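Local coordinates for putative uncharacterized protein (Xanthomonas oryzae pv. oryzae, PDB 4KL0) that is a calcium-binding effector protein with a Rossmann-type fold, probably related to nucleoside N-ribohydrolases, although its own activity is not established, at residues 29-34 with 133-138; 48-53 with 87-92. All blocks are in the same frame, centred on the assembly; numbering follows the deposited sequence.

Contact 1: 29-34 with 133-138; sequences DTLLFT and RAMCER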
loop_
_atom_site.group_PDB
_atom_site.type_symbol
_atom_site.label_atom_id
_atom_site.label_comp_id
_atom_site.label_asym_id
_atom_site.label_seq_id
_atom_site.Cartn_x
_atom_site.Cartn_y
_atom_site.Cartn_z
ATOM N N ASP A 29 -10.041 5.247 12.501
ATOM C CA ASP A 29 -9.130 6.297 12.038
ATOM C C ASP A 29 -7.796 5.654 11.672
ATOM O O ASP A 29 -7.305 4.787 12.424
ATOM C CB ASP A 29 -8.913 7.365 13.111
ATOM C CG ASP A 29 -9.990 8.428 13.087
ATOM O OD1 ASP A 29 -10.943 8.290 12.286
ATOM O OD2 ASP A 29 -9.888 9.421 13.851
ATOM N N THR A 30 -7.220 6.079 10.535
ATOM C CA THR A 30 -6.088 5.350 9.929
ATOM C C THR A 30 -4.941 6.270 9.607
ATOM O O THR A 30 -5.149 7.338 9.026
ATOM C CB THR A 30 -6.551 4.615 8.636
ATOM O OG1 THR A 30 -7.540 3.623 8.965
ATOM C CG2 THR A 30 -5.369 3.930 7.939
ATOM N N LEU A 31 -3.726 5.850 9.994
ATOM C CA LEU A 31 -2.465 6.554 9.682
ATOM C C LEU A 31 -1.735 5.695 8.625
ATOM O O LEU A 31 -1.518 4.458 8.848
ATOM C CB LEU A 31 -1.554 6.658 10.917
ATOM C CG LEU A 31 -2.315 7.112 12.172
ATOM C CD1 LEU A 31 -1.341 7.081 13.392
ATOM C CD2 LEU A 31 -2.894 8.477 11.981
ATOM N N LEU A 32 -1.413 6.316 7.489
ATOM C CA LEU A 32 -0.839 5.593 6.337
ATOM C C LEU A 32 0.564 6.120 6.046
ATOM O O LEU A 32 0.814 7.334 6.004
ATOM C CB LEU A 32 -1.777 5.783 5.143
ATOM C CG LEU A 32 -1.434 5.089 3.848
ATOM C CD1 LEU A 32 -1.482 3.554 4.056
ATOM C CD2 LEU A 32 -2.447 5.449 2.699
ATOM N N PHE A 33 1.494 5.183 5.798
ATOM C CA PHE A 33 2.888 5.490 5.477
ATOM C C PHE A 33 3.163 4.910 4.095
ATOM O O PHE A 33 2.940 3.718 3.882
ATOM C CB PHE A 33 3.802 4.824 6.528
ATOM C CG PHE A 33 3.498 5.272 7.919
ATOM C CD1 PHE A 33 4.254 6.290 8.508
ATOM C CD2 PHE A 33 2.480 4.661 8.628
ATOM C CE1 PHE A 33 3.906 6.737 9.831
ATOM C CE2 PHE A 33 2.142 5.106 9.935
ATOM C CZ PHE A 33 2.917 6.146 10.509
ATOM N N THR A 34 3.523 5.752 3.120
ATOM C CA THR A 34 3.369 5.378 1.697
ATOM C C THR A 34 4.387 6.068 0.790
ATOM O O THR A 34 5.021 7.050 1.195
ATOM C CB THR A 34 1.959 5.771 1.287
ATOM O OG1 THR A 34 1.703 5.485 -0.094
ATOM C CG2 THR A 34 1.709 7.244 1.516
ATOM N N ARG A 133 4.422 14.902 13.046
ATOM C CA ARG A 133 3.948 15.775 14.128
ATOM C C ARG A 133 2.425 15.702 14.320
ATOM O O ARG A 133 1.907 15.481 15.442
ATOM C CB ARG A 133 4.350 17.225 13.869
ATOM C CG ARG A 133 4.193 18.045 15.146
ATOM C CD ARG A 133 5.327 17.715 16.129
ATOM N NE ARG A 133 4.911 16.963 17.326
ATOM C CZ ARG A 133 5.710 16.111 17.985
ATOM N NH1 ARG A 133 6.956 15.891 17.556
ATOM N NH2 ARG A 133 5.277 15.460 19.067
ATOM N N ALA A 134 1.693 15.848 13.218
ATOM C CA ALA A 134 0.235 15.781 13.302
ATOM C C ALA A 134 -0.256 14.428 13.795
ATOM O O ALA A 134 -1.226 14.379 14.513
ATOM C CB ALA A 134 -0.428 16.172 11.966
ATOM N N MET A 135 0.392 13.321 13.383
ATOM C CA MET A 135 0.023 12.000 13.879
ATOM C C MET A 135 0.183 11.948 15.401
ATOM O O MET A 135 -0.631 11.315 16.091
ATOM C CB MET A 135 0.861 10.888 13.196
ATOM C CG MET A 135 0.503 10.697 11.698
ATOM S SD MET A 135 1.565 9.359 10.955
ATOM C CE MET A 135 0.658 9.143 9.321
ATOM N N CYS A 136 1.273 12.541 15.902
ATOM C CA CYS A 136 1.513 12.586 17.349
ATOM C C CYS A 136 0.345 13.304 18.061
ATOM O O CYS A 136 -0.278 12.756 19.020
ATOM C CB CYS A 136 2.836 13.288 17.676
ATOM S SG CYS A 136 4.337 12.312 17.359
ATOM N N GLU A 137 0.057 14.520 17.598
ATOM C CA GLU A 137 -1.054 15.306 18.162
ATOM C C GLU A 137 -2.365 14.546 18.107
ATOM O O GLU A 137 -3.181 14.619 19.028
ATOM C CB GLU A 137 -1.201 16.632 17.432
ATOM C CG GLU A 137 0.049 17.503 17.476
ATOM C CD GLU A 137 -0.202 18.893 16.894
ATOM O OE1 GLU A 137 -1.383 19.331 16.880
ATOM O OE2 GLU A 137 0.765 19.551 16.441
ATOM N N ARG A 138 -2.578 13.790 17.030
ATOM C CA ARG A 138 -3.804 13.042 16.903
ATOM C C ARG A 138 -3.878 11.815 17.834
ATOM O O ARG A 138 -4.951 11.497 18.348
ATOM C CB ARG A 138 -4.073 12.667 15.421
ATOM C CG ARG A 138 -5.347 11.825 15.258
ATOM C CD ARG A 138 -5.652 11.538 13.779
ATOM N NE ARG A 138 -5.730 12.749 12.976
ATOM C CZ ARG A 138 -6.849 13.467 12.882
ATOM N NH1 ARG A 138 -7.929 13.082 13.568
ATOM N NH2 ARG A 138 -6.888 14.560 12.101
#
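A single methionine carries most of this contact, presenting both its sulfur and its terminal methyl to one aromatic ring. Met135 leaves helix 133-141 with CG beside its backbone N, and its chain then runs extended, so that its end meets that of Phe33 tip to tip. The methyl CE lies over one face of the Phe33 ring, offset toward the rim, 4.3 Å from the ring centroid and 25° off the normal: a CH-pi contact. The sulfur approaches more obliquely, 49° off the normal, and comes within 3.5 Å of Phe33 CZ, which makes the pair a Met-aromatic contact as well. Leu31 closes on the same methyl from beside the ring, Leu31 CB lying 3.7 Å from Met135 CE. The Leu31 branch CD2 reaches farther back, to 4.1 Å from Met135 CG. Met135 CE also touches the strand backbone, 3.8 Å from Leu32 O.

The helix runs nearly antiparallel to strand 28-34, a central strand of the mostly parallel Rossmann-type sheet, and packs on one of its faces. Leu160 of helix 155-163 touches both Leu31 and Met135, and Val64 of the adjacent strand also meets the methionine. Near the start of the strand segment, Asp29 and Arg138 cross at about a right angle, carboxylate and guanidinium planes 83° apart. Asp29 OD2 and Arg138 NH1 remain 4.2 Å from each other, beyond a salt bridge; each group has its salt bridge elsewhere, Asp29 with Arg59 and Arg138 with Asp62, which may account for the gap. No hydrogen bond joins strand to helix here. Cohesion therefore rests on dispersion and sulfur-aromatic contact around Met135, with the nearby opposite charges probably adding a modest attraction at the partly exposed end.

Contact 2: 48-53 with 87-92; sequences IAKQLQ and LALPDV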
loop_
_atom_site.group_PDB
_atom_site.type_symbol
_atom_site.label_atom_id
_atom_site.label_comp_id
_atom_site.label_asym_id
_atom_site.label_seq_id
_atom_site.Cartn_x
_atom_site.Cartn_y
_atom_site.Cartn_z
ATOM N N ILE A 48 -9.025 2.436 -3.315
ATOM C CA ILE A 48 -9.908 1.629 -2.479
ATOM C C ILE A 48 -10.185 2.201 -1.101
ATOM O O ILE A 48 -11.268 1.968 -0.578
ATOM C CB ILE A 48 -9.520 0.183 -2.355
ATOM C CG1 ILE A 48 -8.239 -0.009 -1.568
ATOM C CG2 ILE A 48 -9.361 -0.467 -3.782
ATOM C CD1 ILE A 48 -8.038 -1.455 -1.102
ATOM N N ALA A 49 -9.245 2.955 -0.518
ATOM C CA ALA A 49 -9.507 3.621 0.764
ATOM C C ALA A 49 -10.648 4.619 0.626
ATOM O O ALA A 49 -11.411 4.786 1.579
ATOM C CB ALA A 49 -8.276 4.315 1.315
ATOM N N LYS A 50 -10.754 5.306 -0.510
ATOM C CA LYS A 50 -11.882 6.231 -0.684
ATOM C C LYS A 50 -13.208 5.531 -0.504
ATOM O O LYS A 50 -14.075 6.060 0.213
ATOM C CB LYS A 50 -11.844 6.899 -2.061
ATOM C CG LYS A 50 -13.137 7.527 -2.501
ATOM C CD LYS A 50 -13.568 8.639 -1.564
ATOM C CE LYS A 50 -14.943 9.143 -2.058
ATOM N NZ LYS A 50 -14.967 9.271 -3.574
ATOM N N GLN A 51 -13.369 4.343 -1.095
ATOM C CA GLN A 51 -14.634 3.640 -0.976
ATOM C C GLN A 51 -14.806 3.100 0.436
ATOM O O GLN A 51 -15.909 3.099 0.992
ATOM C CB GLN A 51 -14.743 2.495 -1.986
ATOM C CG GLN A 51 -16.117 1.843 -1.949
ATOM C CD GLN A 51 -17.236 2.761 -2.333
ATOM O OE1 GLN A 51 -17.059 3.784 -3.041
ATOM N NE2 GLN A 51 -18.421 2.404 -1.862
ATOM N N LEU A 52 -13.725 2.604 1.034
ATOM C CA LEU A 52 -13.835 2.120 2.390
ATOM C C LEU A 52 -14.206 3.245 3.347
ATOM O O LEU A 52 -14.904 2.996 4.332
ATOM C CB LEU A 52 -12.548 1.395 2.810
ATOM C CG LEU A 52 -12.377 0.090 2.057
ATOM C CD1 LEU A 52 -10.877 -0.305 2.139
ATOM C CD2 LEU A 52 -13.288 -1.073 2.579
ATOM N N GLN A 53 -13.730 4.463 3.097
ATOM C CA GLN A 53 -14.123 5.611 3.915
ATOM C C GLN A 53 -15.574 5.961 3.641
ATOM O O GLN A 53 -16.362 6.176 4.593
ATOM C CB GLN A 53 -13.229 6.821 3.593
ATOM C CG GLN A 53 -13.526 8.023 4.464
ATOM C CD GLN A 53 -12.346 8.925 4.647
ATOM O OE1 GLN A 53 -11.178 8.453 4.677
ATOM N NE2 GLN A 53 -12.602 10.250 4.713
ATOM N N LEU A 87 -10.182 12.294 -5.623
ATOM C CA LEU A 87 -11.059 11.264 -5.053
ATOM C C LEU A 87 -12.054 11.889 -4.073
ATOM O O LEU A 87 -12.774 11.182 -3.404
ATOM C CB LEU A 87 -10.216 10.222 -4.271
ATOM C CG LEU A 87 -9.266 9.341 -5.071
ATOM C CD1 LEU A 87 -8.412 8.524 -4.053
ATOM C CD2 LEU A 87 -10.036 8.412 -6.046
ATOM N N ALA A 88 -12.112 13.215 -3.992
ATOM C CA ALA A 88 -12.981 13.907 -3.019
ATOM C C ALA A 88 -12.761 13.385 -1.592
ATOM O O ALA A 88 -13.708 13.048 -0.849
ATOM C CB ALA A 88 -14.450 13.785 -3.407
ATOM N N LEU A 89 -11.480 13.271 -1.242
ATOM C CA LEU A 89 -11.073 13.105 0.136
ATOM C C LEU A 89 -10.311 14.376 0.479
ATOM O O LEU A 89 -9.076 14.374 0.667
ATOM C CB LEU A 89 -10.179 11.894 0.251
ATOM C CG LEU A 89 -10.898 10.551 0.107
ATOM C CD1 LEU A 89 -9.815 9.449 -0.025
ATOM C CD2 LEU A 89 -11.873 10.252 1.272
ATOM N N PRO A 90 -11.025 15.510 0.587
ATOM C CA PRO A 90 -10.315 16.773 0.719
ATOM C C PRO A 90 -9.550 17.042 2.032
ATOM O O PRO A 90 -8.711 17.960 2.058
ATOM C CB PRO A 90 -11.473 17.802 0.664
ATOM C CG PRO A 90 -12.548 17.102 1.259
ATOM C CD PRO A 90 -12.486 15.703 0.704
ATOM N N ASP A 91 -9.814 16.273 3.083
ATOM C CA ASP A 91 -9.274 16.609 4.395
ATOM C C ASP A 91 -8.136 15.722 4.852
ATOM O O ASP A 91 -7.617 15.896 5.950
ATOM C CB ASP A 91 -10.393 16.607 5.434
ATOM C CG ASP A 91 -11.496 17.651 5.110
ATOM O OD1 ASP A 91 -11.155 18.726 4.536
ATOM O OD2 ASP A 91 -12.686 17.368 5.405
ATOM N N VAL A 92 -7.740 14.760 4.013
ATOM C CA VAL A 92 -6.532 13.996 4.298
ATOM C C VAL A 92 -5.322 14.918 4.431
ATOM O O VAL A 92 -4.948 15.687 3.508
ATOM C CB VAL A 92 -6.321 12.929 3.175
ATOM C CG1 VAL A 92 -5.068 12.148 3.453
ATOM C CG2 VAL A 92 -7.540 12.023 3.073
#
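One face of the Gln53 carboxamide carries a methyl of Leu89: Leu89 CD2 sits 3.5 Å from Gln53 NE2 and 3.7 Å from Gln53 CD, with the two side chains meeting tip to tip. Gln53 OE1 accepts a hydrogen bond from the backbone N of Leu60 in strand 58-65, which should help to fix the amide's rotation. The other flat group, the carbonyl of Leu87, is approached by Lys50 from above its plane. Lys50 NZ donates to Leu87 O at 2.9 Å, 33° out of the carbonyl plane and with an angle of 143° at the oxygen, so off the lone-pair direction. Bends at chi2 and chi4 fold the lysine around this oxygen, bringing Lys50 CD to 3.2 Å from Leu87 O.

The acceptor belongs to a Schellman motif that ends helix 70-86: Ala88, with positive phi, is its C-prime residue, Leu89 N bonding to Phe84 O and Ala88 N to Asp85 O. A positive ammonium at this helix C-terminus probably suits the local dipole. The loop then takes a type I turn from Leu89 to Val92 and enters edge strand 93-96, while helix 41-54 connects strands 28-34 and 58-65. Leu89 crosses the lysine obliquely, its CD1 3.8 Å from Lys50 CB and its CG 3.7 Å from Lys50 CD.

Contact 1 sets a sheet strand against a helix; contact 2, nested within the chain loop that contact 1 closes, joins a helix to the loop entering edge strand 93-96. Their centres lie 15 Å apart and their nearest atoms about 6 Å apart, without touching. Strand 28-34 leads directly toward helix 41-54, and the calcium ligands Asp35 and Asp42 fall along this passage; Ile151 and Asp318 complete the protein ligands. Contact 1 is the closer to the site: the side chain of Leu32 is about 7 Å from that of Asp42 and about 8 Å from the calcium, whereas that of Leu87 is about 11 Å from that of Asp42. Thr34 joins the two elements by hydrogen-bonding Asp42 and Tyr46.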